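Local coordinates for protein acyl-coenzyme A oxidase acox-1.2 (Caenorhabditis elegans, PDB 5K3J) that catalyses the FAD-dependent desaturation of asc-omegaC5-CoA, the first step of peroxisomal beta-oxidation that shortens ascaroside pheromone side chains, with oxygen reduced to hydrogen peroxide, at residues Gly9-Leu14 / Asp623-Glu628; Thr150-Gly155 / Pro179-Leu184; Arg159-Thr164 / Leu199-Leu204; Leu308-Arg313 / Met613-Val618. One frame throughout, in Å; residues are numbered along the deposited sequence.

Contact 1. Residues Gly9-Leu14 / Asp623-Glu628; sequences GDNPEL and DGHVYE
N11, the N-cap of helix 12-18, meets D623 and G624 of the Asx turn that leads into helix 626-636. Its CG stands anti to the backbone N (chi1 -164°), which takes the amide to the second loop, where N11 ND2 reaches G624 O at 2.8 Å from above that carbonyl's plane. The backbone makes a separate, nearly straight bond, N11 N to D623 O being 2.8 Å (166°). The other branch, N11 OD1, accepts from E13 N at 3.1 Å and so caps the helix. An asparagine suits the place because one amide can donate and accept; an alanine here would probably leave G624 O and E13 N without these partners and weaken the link between the two loops. D623 uses its own side chain locally: OD1 accepts from H625 N and closes the Asx turn, while OD2 is paired with R621. D10 lies against this residue, OD1 coming 3.6 Å from D623 CA, with the two carboxylate planes nearly perpendicular (88°); arginines R18 and R622 hold D10 OD2 and probably offset the like charges. G624 has a positive phi, and a side chain there would run into L14, whose CD1 rests 3.5 Å from G624 CA. The H625 ring crosses the N11 side chain at a slant. A histidine suits this end because the far N-H of its ring can span the gap: NE2 donates to G9 O at 2.6 Å, with the oxygen near the ring plane.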
# COMPACT_ATOMS: atom_id res chain seq x y z
N GLY A 9 31.05 -4.35 18.24
CA GLY A 9 29.91 -5.09 18.73
C GLY A 9 28.89 -5.38 17.64
O GLY A 9 27.90 -6.07 17.87
N ASP A 10 29.16 -4.85 16.45
CA ASP A 10 28.29 -5.04 15.29
C ASP A 10 28.17 -6.50 14.89
O ASP A 10 29.09 -7.29 15.10
CB ASP A 10 28.82 -4.25 14.09
CG ASP A 10 28.33 -2.82 14.07
OD1 ASP A 10 27.90 -2.32 15.13
OD2 ASP A 10 28.38 -2.19 12.99
N ASN A 11 27.03 -6.87 14.31
CA ASN A 11 26.83 -8.20 13.75
C ASN A 11 27.79 -8.42 12.58
O ASN A 11 27.77 -7.65 11.62
CB ASN A 11 25.38 -8.39 13.31
CG ASN A 11 25.01 -9.85 13.07
OD1 ASN A 11 25.86 -10.68 12.74
ND2 ASN A 11 23.73 -10.17 13.24
N PRO A 12 28.63 -9.46 12.67
CA PRO A 12 29.60 -9.80 11.62
C PRO A 12 28.94 -9.93 10.24
O PRO A 12 29.59 -9.68 9.23
CB PRO A 12 30.17 -11.13 12.09
CG PRO A 12 30.08 -11.05 13.56
CD PRO A 12 28.80 -10.32 13.86
N GLU A 13 27.67 -10.32 10.23
CA GLU A 13 26.89 -10.36 9.00
C GLU A 13 26.90 -9.00 8.31
O GLU A 13 27.09 -8.91 7.10
CB GLU A 13 25.45 -10.79 9.30
CG GLU A 13 25.30 -12.13 10.01
CD GLU A 13 25.38 -13.32 9.07
OE1 GLU A 13 26.00 -13.20 8.00
OE2 GLU A 13 24.81 -14.38 9.42
N LEU A 14 26.71 -7.94 9.09
CA LEU A 14 26.73 -6.59 8.56
C LEU A 14 28.14 -6.02 8.48
O LEU A 14 28.44 -5.18 7.63
CB LEU A 14 25.86 -5.66 9.40
CG LEU A 14 24.35 -5.72 9.15
CD1 LEU A 14 23.66 -4.47 9.69
CD2 LEU A 14 24.05 -5.91 7.67
N ASP A 623 23.42 -1.85 13.99
CA ASP A 623 24.37 -2.86 14.44
C ASP A 623 24.09 -4.23 13.82
O ASP A 623 25.00 -5.06 13.71
CB ASP A 623 24.35 -2.96 15.97
CG ASP A 623 22.96 -3.17 16.55
OD1 ASP A 623 22.07 -3.70 15.84
OD2 ASP A 623 22.75 -2.81 17.72
N GLY A 624 22.84 -4.48 13.45
CA GLY A 624 22.47 -5.70 12.77
C GLY A 624 22.05 -6.84 13.67
O GLY A 624 21.92 -7.98 13.23
N HIS A 625 21.82 -6.54 14.95
CA HIS A 625 21.36 -7.55 15.88
C HIS A 625 19.83 -7.64 15.83
O HIS A 625 19.14 -7.01 16.63
CB HIS A 625 21.86 -7.26 17.29
CG HIS A 625 23.35 -7.23 17.40
ND1 HIS A 625 24.16 -8.04 16.62
CD2 HIS A 625 24.19 -6.50 18.17
CE1 HIS A 625 25.43 -7.80 16.92
NE2 HIS A 625 25.47 -6.87 17.85
N VAL A 626 19.33 -8.41 14.88
CA VAL A 626 17.90 -8.48 14.61
C VAL A 626 17.18 -9.50 15.49
O VAL A 626 16.30 -9.14 16.28
CB VAL A 626 17.63 -8.82 13.15
CG1 VAL A 626 16.14 -8.88 12.89
CG2 VAL A 626 18.32 -7.81 12.24
N TYR A 627 17.55 -10.77 15.34
CA TYR A 627 16.87 -11.88 16.00
C TYR A 627 16.86 -11.75 17.52
O TYR A 627 15.84 -11.98 18.16
CB TYR A 627 17.50 -13.21 15.59
CG TYR A 627 17.29 -13.55 14.13
CD1 TYR A 627 16.03 -13.46 13.55
CD2 TYR A 627 18.36 -13.94 13.33
CE1 TYR A 627 15.84 -13.78 12.21
CE2 TYR A 627 18.17 -14.25 11.99
CZ TYR A 627 16.91 -14.17 11.44
OH TYR A 627 16.73 -14.47 10.11
N GLU A 628 18.01 -11.38 18.07
CA GLU A 628 18.14 -11.19 19.51
C GLU A 628 17.18 -10.11 20.01
O GLU A 628 16.51 -10.29 21.03
CB GLU A 628 19.58 -10.81 19.88
CG GLU A 628 19.76 -10.40 21.33
CD GLU A 628 21.11 -9.75 21.58
OE1 GLU A 628 21.13 -8.62 22.11
OE2 GLU A 628 22.15 -10.36 21.25

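Contact 2. Residues Thr150-Gly155 / Pro179-Leu184; sequences TELGHG and PTTTAL. With FAD (flavin-adenine dinucleotide), chain C.
E151 and L152 lie against the type I beta turn T181-L184, so that a loop touching the flavin packs on the turn that precedes strand 185-189. Backbone hydrogen bonds come first: L152 N donates to L184 O at 2.7 Å, nearly along the C=O axis, and G153 N makes a weak bond to T182 O. Van der Waals contacts fill the rest. L152 CG is anti to its backbone N (chi1 171°), which directs the branched end to the turn, CD2 lying 3.5 Å from T181 O and, side by side with that threonine, 3.8 Å from T181 CG2. E151 is extended beyond CG and runs along the turn, its CG 3.3 Å from A183 O. Its carboxylate is met elsewhere, by K185, E162 N and probably T163 OG1, which suits a glutamate long enough to reach them from a buried site. An alanine here would probably leave K185 without this counter-charge and E162 N without this acceptor. H410 of the second subunit donates to L152 O, placing the contact at the dimer interface. Flavin bonds form the last group: T150 N donates to FAD O2 at 2.9 Å, and T150 OG1 donates to FAD N1, also at 2.9 Å.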
# COMPACT_ATOMS: atom_id res chain seq x y z
N THR A 150 -9.09 22.70 2.44
CA THR A 150 -10.00 21.63 2.03
C THR A 150 -11.26 21.60 2.87
O THR A 150 -11.21 21.71 4.10
CB THR A 150 -9.31 20.25 2.10
OG1 THR A 150 -8.13 20.26 1.28
CG2 THR A 150 -10.24 19.13 1.63
N GLU A 151 -12.40 21.46 2.20
CA GLU A 151 -13.67 21.28 2.88
C GLU A 151 -14.14 19.83 2.76
O GLU A 151 -13.56 19.04 2.02
CB GLU A 151 -14.72 22.24 2.31
CG GLU A 151 -14.38 23.70 2.59
CD GLU A 151 -15.25 24.66 1.79
OE1 GLU A 151 -15.90 24.22 0.82
OE2 GLU A 151 -15.27 25.87 2.14
N LEU A 152 -15.18 19.48 3.52
CA LEU A 152 -15.75 18.13 3.49
C LEU A 152 -16.20 17.74 2.09
O LEU A 152 -16.18 16.56 1.72
CB LEU A 152 -16.91 18.02 4.48
CG LEU A 152 -17.77 16.76 4.45
CD1 LEU A 152 -16.92 15.54 4.75
CD2 LEU A 152 -18.91 16.88 5.44
N GLY A 153 -16.59 18.74 1.30
CA GLY A 153 -17.09 18.50 -0.04
C GLY A 153 -16.22 19.04 -1.16
O GLY A 153 -16.56 18.90 -2.33
N HIS A 154 -15.09 19.66 -0.80
CA HIS A 154 -14.20 20.23 -1.81
C HIS A 154 -12.73 20.21 -1.39
O HIS A 154 -12.37 20.77 -0.35
CB HIS A 154 -14.62 21.67 -2.14
CG HIS A 154 -15.88 21.76 -2.93
ND1 HIS A 154 -17.11 22.01 -2.35
CD2 HIS A 154 -16.11 21.64 -4.26
CE1 HIS A 154 -18.04 22.04 -3.29
NE2 HIS A 154 -17.46 21.82 -4.46
N GLY A 155 -11.90 19.59 -2.22
CA GLY A 155 -10.47 19.57 -1.99
C GLY A 155 -9.70 19.92 -3.25
O GLY A 155 -8.85 20.81 -3.24
N PRO A 179 -21.88 27.69 5.61
CA PRO A 179 -23.32 27.53 5.41
C PRO A 179 -23.79 26.09 5.51
O PRO A 179 -24.80 25.83 6.16
CB PRO A 179 -23.54 28.06 3.99
CG PRO A 179 -22.24 27.84 3.31
CD PRO A 179 -21.19 28.07 4.37
N THR A 180 -23.07 25.17 4.87
CA THR A 180 -23.50 23.79 4.83
C THR A 180 -22.54 22.90 5.61
O THR A 180 -21.46 23.34 6.02
CB THR A 180 -23.61 23.28 3.38
OG1 THR A 180 -22.39 23.54 2.68
CG2 THR A 180 -24.75 23.99 2.67
N THR A 181 -22.95 21.66 5.83
CA THR A 181 -22.12 20.68 6.52
C THR A 181 -20.91 20.34 5.66
O THR A 181 -19.81 20.14 6.16
CB THR A 181 -22.93 19.41 6.87
OG1 THR A 181 -23.76 19.66 8.01
CG2 THR A 181 -22.01 18.25 7.19
N THR A 182 -21.12 20.29 4.35
CA THR A 182 -20.03 20.02 3.42
C THR A 182 -19.07 21.20 3.36
O THR A 182 -17.89 21.03 3.05
CB THR A 182 -20.55 19.71 2.01
OG1 THR A 182 -21.47 20.73 1.62
CG2 THR A 182 -21.25 18.36 1.99
N ALA A 183 -19.58 22.38 3.67
CA ALA A 183 -18.77 23.60 3.65
C ALA A 183 -17.74 23.60 4.77
O ALA A 183 -16.79 24.38 4.74
CB ALA A 183 -19.66 24.83 3.76
N LEU A 184 -17.94 22.73 5.76
CA LEU A 184 -16.99 22.55 6.85
C LEU A 184 -15.60 22.29 6.30
O LEU A 184 -15.43 21.44 5.43
CB LEU A 184 -17.40 21.37 7.74
CG LEU A 184 -18.61 21.46 8.67
CD1 LEU A 184 -18.92 20.09 9.27
CD2 LEU A 184 -18.36 22.46 9.77
PA FAD C . -11.16 14.30 -4.74
O1A FAD C . -11.24 15.44 -5.78
O2A FAD C . -12.47 14.18 -4.00
O5B FAD C . -10.84 12.89 -5.46
C5B FAD C . -11.93 11.99 -5.75
C4B FAD C . -11.64 11.25 -7.09
O4B FAD C . -12.08 11.97 -8.09
C3B FAD C . -10.12 11.14 -7.31
O3B FAD C . -9.84 9.99 -7.95
C2B FAD C . -9.79 12.35 -8.22
O2B FAD C . -8.55 12.09 -9.02
C1B FAD C . -10.82 12.42 -8.99
N9A FAD C . -11.02 13.75 -9.48
C8A FAD C . -11.38 14.85 -8.79
N7A FAD C . -11.44 15.89 -9.65
C5A FAD C . -11.11 15.43 -10.89
C6A FAD C . -11.01 16.06 -12.13
N6A FAD C . -11.21 17.39 -12.60
N1A FAD C . -10.65 15.35 -13.21
C2A FAD C . -10.38 14.02 -13.10
N3A FAD C . -10.48 13.40 -11.89
C4A FAD C . -10.85 14.12 -10.79
N1 FAD C . -6.17 20.01 3.34
C2 FAD C . -5.87 21.32 3.92
O2 FAD C . -6.47 22.31 3.56
N3 FAD C . -4.84 21.45 4.95
C4 FAD C . -4.12 20.31 5.38
O4 FAD C . -3.25 20.42 6.26
C4X FAD C . -4.43 18.97 4.78
N5 FAD C . -3.71 17.80 5.23
C5X FAD C . -4.00 16.50 4.65
C6 FAD C . -3.29 15.36 5.08
C7 FAD C . -3.57 14.10 4.53
C7M FAD C . -2.66 13.04 5.17
C8 FAD C . -4.55 13.96 3.55
C8M FAD C . -4.92 12.63 2.90
C9 FAD C . -5.27 15.09 3.11
C9A FAD C . -5.00 16.36 3.65
N10 FAD C . -5.75 17.55 3.19
C10 FAD C . -5.46 18.84 3.77
C1' FAD C . -6.80 17.43 2.15
C2' FAD C . -6.15 17.29 0.77
O2' FAD C . -5.61 18.50 0.37
C3' FAD C . -7.17 16.85 -0.25
O3' FAD C . -7.77 15.67 0.20
C4' FAD C . -6.48 16.58 -1.56
O4' FAD C . -6.12 17.81 -2.15
C5' FAD C . -7.41 15.80 -2.48
O5' FAD C . -8.62 16.54 -2.65
P FAD C . -10.00 15.73 -2.58
O1P FAD C . -10.11 15.09 -1.19
O2P FAD C . -11.16 16.65 -2.84
O3P FAD C . -9.98 14.60 -3.70

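Contact 3. Residues Arg159-Thr164 / Leu199-Leu204; sequences RNLETT and LVVAEL. With 6QA (~{S}-[2-[3-[[(2~{R})-4-[[[(2~{R},3~{S},4~{R},5~{R})-5-(6-aminopurin-9-yl)-4-oxidanyl-3-phosphonooxy-oxolan-2-yl]methoxy-oxidanyl-phosphoryl]oxy-oxidanyl-phosphoryl]oxy-3,3-dimethyl-2-oxidanyl-butanoyl]amino]propanoylamino]ethyl] 5-[(2~{R},3~{R},5~{R},6~{S})-6-methyl-3,5-bis(oxidanyl)oxan-2-yl]oxypentanethioate), chain E.
T163 and A202 meet where the chain enters strand 164-168 and joins strand 197-205 through a parallel bridge between T164 and E203. This is the close-packed part. E203 N donates to T163 O at 2.9 Å (158°), and the small A202 methyl lies against the threonine methyl, A202 CB being 3.9 Å from T163 CG2. T163 CG2 stands anti to the backbone N (OG1 at chi1 -55°), which gives the alanine a methyl and turns OG1 toward E151, its probable partner. Further along, the branched tips of L161 and V201 meet obliquely, L161 CD1 lying 3.8 Å from V201 CG1, both in a buried setting. The other side is looser and wetter. R159 bends at chi2 and chi3, and its CG and CD pass beside the diphosphate of the ascaroside-CoA. One water bridges to E203, donating to R159 O at 2.9 Å and, weakly, to E203 OE2 at 3.5 Å. R159 NH2 stays 5.1 Å from E203 OE2. Backbone bond and apolar groups thus join strand 164-168 to strand 197-205 inside the sheet, whereas the carboxylate of E203, at a distance, may partly offset the positive charge of R159 and substrate-binding K283.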
# COMPACT_ATOMS: atom_id res chain seq x y z
N ARG A 159 -12.35 26.35 -6.98
CA ARG A 159 -13.22 27.35 -7.59
C ARG A 159 -14.61 27.35 -7.00
O ARG A 159 -15.39 28.26 -7.24
CB ARG A 159 -13.28 27.15 -9.12
CG ARG A 159 -11.99 27.38 -9.85
CD ARG A 159 -11.30 28.67 -9.42
NE ARG A 159 -12.16 29.84 -9.54
CZ ARG A 159 -11.73 31.09 -9.40
NH1 ARG A 159 -10.45 31.34 -9.13
NH2 ARG A 159 -12.59 32.10 -9.53
N ASN A 160 -14.94 26.30 -6.26
CA ASN A 160 -16.29 26.16 -5.74
C ASN A 160 -16.36 25.79 -4.28
O ASN A 160 -17.22 25.01 -3.88
CB ASN A 160 -17.08 25.13 -6.57
CG ASN A 160 -17.26 25.55 -8.02
OD1 ASN A 160 -16.32 25.48 -8.81
ND2 ASN A 160 -18.47 25.96 -8.37
N LEU A 161 -15.45 26.33 -3.48
CA LEU A 161 -15.52 26.19 -2.03
C LEU A 161 -16.76 26.91 -1.52
O LEU A 161 -17.14 27.95 -2.06
CB LEU A 161 -14.26 26.74 -1.35
CG LEU A 161 -12.90 26.27 -1.85
CD1 LEU A 161 -11.78 26.96 -1.07
CD2 LEU A 161 -12.76 24.75 -1.79
N GLU A 162 -17.39 26.37 -0.49
CA GLU A 162 -18.66 26.92 -0.01
C GLU A 162 -18.51 27.86 1.19
O GLU A 162 -19.48 28.47 1.64
CB GLU A 162 -19.62 25.78 0.34
CG GLU A 162 -19.70 24.67 -0.71
CD GLU A 162 -20.55 23.50 -0.26
OE1 GLU A 162 -21.78 23.68 -0.11
OE2 GLU A 162 -20.00 22.40 -0.06
N THR A 163 -17.29 27.97 1.71
CA THR A 163 -17.02 28.89 2.82
C THR A 163 -16.91 30.31 2.29
O THR A 163 -16.04 30.60 1.47
CB THR A 163 -15.73 28.53 3.57
OG1 THR A 163 -15.79 27.16 4.01
CG2 THR A 163 -15.54 29.45 4.77
N THR A 164 -17.79 31.19 2.76
CA THR A 164 -17.84 32.55 2.24
C THR A 164 -17.07 33.55 3.09
O THR A 164 -16.88 33.35 4.30
CB THR A 164 -19.30 33.05 2.13
OG1 THR A 164 -19.83 33.26 3.45
CG2 THR A 164 -20.16 32.05 1.41
N LEU A 199 -5.23 29.74 9.08
CA LEU A 199 -5.34 30.49 7.84
C LEU A 199 -6.45 29.86 7.02
O LEU A 199 -6.25 28.84 6.36
CB LEU A 199 -4.02 30.50 7.08
CG LEU A 199 -3.01 31.55 7.57
CD1 LEU A 199 -1.61 31.28 7.05
CD2 LEU A 199 -3.48 32.93 7.14
N VAL A 200 -7.63 30.48 7.07
CA VAL A 200 -8.83 29.92 6.44
C VAL A 200 -9.07 30.44 5.04
O VAL A 200 -9.21 31.64 4.82
CB VAL A 200 -10.07 30.21 7.29
CG1 VAL A 200 -11.33 29.72 6.59
CG2 VAL A 200 -9.93 29.57 8.65
N VAL A 201 -9.12 29.51 4.08
CA VAL A 201 -9.36 29.85 2.69
C VAL A 201 -10.85 29.97 2.42
O VAL A 201 -11.61 29.02 2.63
CB VAL A 201 -8.75 28.80 1.74
CG1 VAL A 201 -9.03 29.18 0.29
CG2 VAL A 201 -7.26 28.65 1.99
N ALA A 202 -11.28 31.13 1.94
CA ALA A 202 -12.70 31.37 1.71
C ALA A 202 -12.95 32.17 0.44
O ALA A 202 -12.09 32.92 -0.01
CB ALA A 202 -13.32 32.09 2.90
N GLU A 203 -14.13 31.99 -0.14
CA GLU A 203 -14.53 32.74 -1.32
C GLU A 203 -14.80 34.20 -0.96
O GLU A 203 -15.60 34.48 -0.07
CB GLU A 203 -15.76 32.10 -1.95
CG GLU A 203 -16.21 32.74 -3.24
CD GLU A 203 -15.28 32.42 -4.40
OE1 GLU A 203 -14.63 31.35 -4.37
OE2 GLU A 203 -15.19 33.24 -5.34
N LEU A 204 -14.14 35.12 -1.65
CA LEU A 204 -14.23 36.54 -1.32
C LEU A 204 -15.45 37.19 -1.98
O LEU A 204 -15.62 37.12 -3.20
CB LEU A 204 -12.96 37.27 -1.74
CG LEU A 204 -12.95 38.78 -1.50
CD1 LEU A 204 -13.33 39.12 -0.07
CD2 LEU A 204 -11.60 39.37 -1.87
P26 6QA E . -8.52 26.20 -9.90
P29 6QA E . -8.83 27.55 -12.58
P50 6QA E . -4.90 26.11 -18.21
O01 6QA E . 4.67 15.65 3.65
C02 6QA E . 4.27 17.03 3.76
C03 6QA E . 2.85 16.93 4.36
O04 6QA E . 2.19 18.10 4.27
C05 6QA E . 1.64 18.40 3.03
C06 6QA E . 0.10 18.57 3.22
C07 6QA E . -0.38 19.61 2.19
C08 6QA E . -1.68 20.24 2.69
C09 6QA E . -2.78 20.04 1.73
S10 6QA E . -3.68 21.62 1.29
C11 6QA E . -3.82 21.92 -0.49
C12 6QA E . -3.55 20.74 -1.38
N13 6QA E . -4.63 20.64 -2.29
C14 6QA E . -4.42 20.81 -3.72
C15 6QA E . -5.64 20.68 -4.71
C16 6QA E . -5.73 22.02 -5.51
N17 6QA E . -5.92 21.78 -6.95
C18 6QA E . -6.54 22.85 -7.75
C19 6QA E . -6.75 22.64 -9.24
O20 6QA E . -6.43 21.30 -9.57
C21 6QA E . -5.86 23.59 -10.09
C22 6QA E . -6.35 23.32 -11.58
C23 6QA E . -4.36 23.25 -9.84
C24 6QA E . -6.04 25.08 -9.81
O25 6QA E . -7.11 25.65 -10.60
O27 6QA E . -9.32 25.08 -9.22
O28 6QA E . -9.43 26.88 -11.18
O30 6QA E . -9.06 29.07 -12.48
O31 6QA E . -7.21 27.13 -12.75
C32 6QA E . -6.74 26.49 -13.87
C33 6QA E . -5.96 27.57 -14.74
O34 6QA E . -5.24 28.32 -13.99
C35 6QA E . -3.67 28.07 -14.31
N36 6QA E . -2.98 27.74 -13.05
C37 6QA E . -3.43 26.90 -12.12
N38 6QA E . -2.58 26.82 -11.09
C39 6QA E . -1.53 27.66 -11.37
C40 6QA E . -1.79 28.25 -12.60
N41 6QA E . -0.89 29.14 -13.11
C42 6QA E . 0.22 29.43 -12.43
N43 6QA E . 0.50 28.88 -11.23
C44 6QA E . -0.34 28.01 -10.67
N45 6QA E . -0.03 27.41 -9.36
C46 6QA E . -3.59 27.12 -15.19
O47 6QA E . -2.75 27.57 -16.36
C48 6QA E . -5.00 26.82 -15.68
O49 6QA E . -5.20 27.24 -16.99
O51 6QA E . -6.19 25.82 -18.92
O52 6QA E . -4.33 24.82 -17.60
O53 6QA E . -3.88 26.67 -19.16
O54 6QA E . -9.60 27.00 -13.75
O55 6QA E . -8.22 27.28 -8.88
O56 6QA E . -6.89 23.87 -7.22
O57 6QA E . -3.35 21.05 -4.17
O58 6QA E . -3.00 18.90 1.33
O59 6QA E . 2.90 16.55 5.76
C60 6QA E . 3.69 17.46 6.54
C61 6QA E . 3.53 16.94 7.95
C62 6QA E . 5.15 17.50 6.03
C63 6QA E . 5.22 17.80 4.59
O64 6QA E . 5.89 18.55 6.75
O HOH W 1 -14.57 30.99 -7.90

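Contact 4. Residues Leu308-Arg313 / Met613-Val618; sequences LTIAAR and MQLRSV
R313 and L615 meet obliquely at the guanidinium, R313 NH1 lying 4.0 Å from L615 CD2, while one face of the group is covered near its rim by T309 CG2, 3.7 Å above the plane. This is side-chain packing between helix 287-315, in the C-alpha1 domain of the acyl-CoA oxidase family, and the C-terminal end of the short helix 612-615. The polar ends of the R313 guanidinium are used outside the contact: NH2 forms a salt bridge with D606, and NH1 donates to G620 O, two bonds that fix the rotation of the group. The R616 guanidinium, with M613 O over the rim of one face, turns away to D57. The short helix ends at L615, and R616, with positive phi, swings the chain round so that L615 and S617 both face the long helix. L615 carries most of the packing: its CG is anti to the backbone N (chi1 -158°), which turns the fork toward the long helix, CD1 lying 3.9 Å from T309 CG2. Its CG stands 4.0 Å from I310 CG1, a fully apolar meeting. A leucine suits this buried spot because its forked tip touches three side chains, one turn of helix apart at T309 and R313. T309 can present its methyl there since its hydroxyl bonds to A305 O of its own helix. I310 also covers S617, whose OG is already engaged with S416 O and G620 N; I310 CD1 lies 3.6 Å from S617 CB.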
# COMPACT_ATOMS: atom_id res chain seq x y z
N LEU A 308 14.39 1.35 2.52
CA LEU A 308 15.48 0.56 1.95
C LEU A 308 16.61 0.35 2.94
O LEU A 308 17.34 -0.64 2.86
CB LEU A 308 16.00 1.23 0.69
CG LEU A 308 14.95 1.34 -0.41
CD1 LEU A 308 15.34 2.38 -1.43
CD2 LEU A 308 14.75 -0.02 -1.06
N THR A 309 16.76 1.28 3.89
CA THR A 309 17.77 1.16 4.93
C THR A 309 17.46 -0.06 5.80
O THR A 309 18.36 -0.70 6.34
CB THR A 309 17.83 2.42 5.79
OG1 THR A 309 18.04 3.57 4.95
CG2 THR A 309 18.97 2.34 6.80
N ILE A 310 16.18 -0.38 5.90
CA ILE A 310 15.71 -1.51 6.69
C ILE A 310 15.74 -2.81 5.89
O ILE A 310 16.14 -3.86 6.40
CB ILE A 310 14.29 -1.27 7.21
CG1 ILE A 310 14.24 0.04 8.01
CG2 ILE A 310 13.79 -2.46 8.03
CD1 ILE A 310 12.86 0.63 8.13
N ALA A 311 15.29 -2.73 4.64
CA ALA A 311 15.26 -3.89 3.77
C ALA A 311 16.67 -4.42 3.51
O ALA A 311 16.95 -5.59 3.75
CB ALA A 311 14.57 -3.55 2.46
N ALA A 312 17.54 -3.54 3.02
CA ALA A 312 18.90 -3.92 2.65
C ALA A 312 19.67 -4.55 3.81
O ALA A 312 20.22 -5.64 3.68
CB ALA A 312 19.66 -2.72 2.12
N ARG A 313 19.69 -3.85 4.94
CA ARG A 313 20.37 -4.35 6.13
C ARG A 313 19.83 -5.71 6.56
O ARG A 313 20.59 -6.64 6.82
CB ARG A 313 20.24 -3.35 7.28
CG ARG A 313 21.12 -2.12 7.14
CD ARG A 313 20.87 -1.14 8.27
NE ARG A 313 21.83 -0.04 8.27
CZ ARG A 313 21.73 1.02 9.06
NH1 ARG A 313 20.72 1.14 9.91
NH2 ARG A 313 22.65 1.98 9.01
N MET A 613 17.25 6.12 16.26
CA MET A 613 16.20 6.97 16.81
C MET A 613 15.17 7.36 15.76
O MET A 613 13.97 7.33 16.01
CB MET A 613 16.80 8.22 17.45
CG MET A 613 15.75 9.27 17.78
SD MET A 613 16.34 10.62 18.81
CE MET A 613 16.60 9.79 20.38
N GLN A 614 15.64 7.72 14.57
CA GLN A 614 14.75 8.08 13.48
C GLN A 614 14.21 6.84 12.77
O GLN A 614 13.05 6.79 12.38
CB GLN A 614 15.46 8.98 12.46
CG GLN A 614 14.63 9.27 11.22
CD GLN A 614 15.31 10.26 10.29
OE1 GLN A 614 16.28 10.92 10.67
NE2 GLN A 614 14.81 10.37 9.06
N LEU A 615 15.06 5.83 12.61
CA LEU A 615 14.70 4.63 11.85
C LEU A 615 13.54 3.88 12.51
O LEU A 615 12.66 3.37 11.82
CB LEU A 615 15.90 3.70 11.69
CG LEU A 615 15.81 2.72 10.52
CD1 LEU A 615 16.05 3.43 9.20
CD2 LEU A 615 16.79 1.59 10.70
N ARG A 616 13.56 3.82 13.84
CA ARG A 616 12.49 3.20 14.64
C ARG A 616 12.11 1.81 14.14
O ARG A 616 10.94 1.43 14.14
CB ARG A 616 11.26 4.12 14.66
CG ARG A 616 11.54 5.47 15.28
CD ARG A 616 10.28 6.29 15.50
NE ARG A 616 10.46 7.28 16.55
CZ ARG A 616 11.07 8.45 16.38
NH1 ARG A 616 11.55 8.80 15.20
NH2 ARG A 616 11.20 9.28 17.41
N SER A 617 13.12 1.07 13.71
CA SER A 617 12.93 -0.25 13.13
C SER A 617 13.89 -1.27 13.75
O SER A 617 15.09 -1.03 13.85
CB SER A 617 13.14 -0.20 11.62
OG SER A 617 13.32 -1.50 11.07
N VAL A 618 13.34 -2.41 14.16
CA VAL A 618 14.13 -3.49 14.73
C VAL A 618 14.87 -4.25 13.63
O VAL A 618 16.04 -4.59 13.78
CB VAL A 618 13.25 -4.48 15.53
CG1 VAL A 618 14.11 -5.59 16.14
CG2 VAL A 618 12.47 -3.75 16.61

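In the fold
Contacts 2 and 4 are buried, whereas contacts 1 and 3 are only partly so. Contacts 1 and 4 adjoin, with centres about 13 Å apart: L14 packs on the backbone of R313. Contact 4 sets a long helix against the end of a short one and the loop after it, mostly by apolar side chains, while contact 1 joins loops by polar bonds. Contacts 2 and 3, with centres about 9 Å apart on the other side of the chain's centre, share the loop between strands 147-148 and 164-168; contact 2 rests on loop backbone bonds, contact 3 on a parallel strand bridge, and T182 probably bonds to E162 between them. Across the dimer, Y627 of contact 1 packs on T182 of the second subunit.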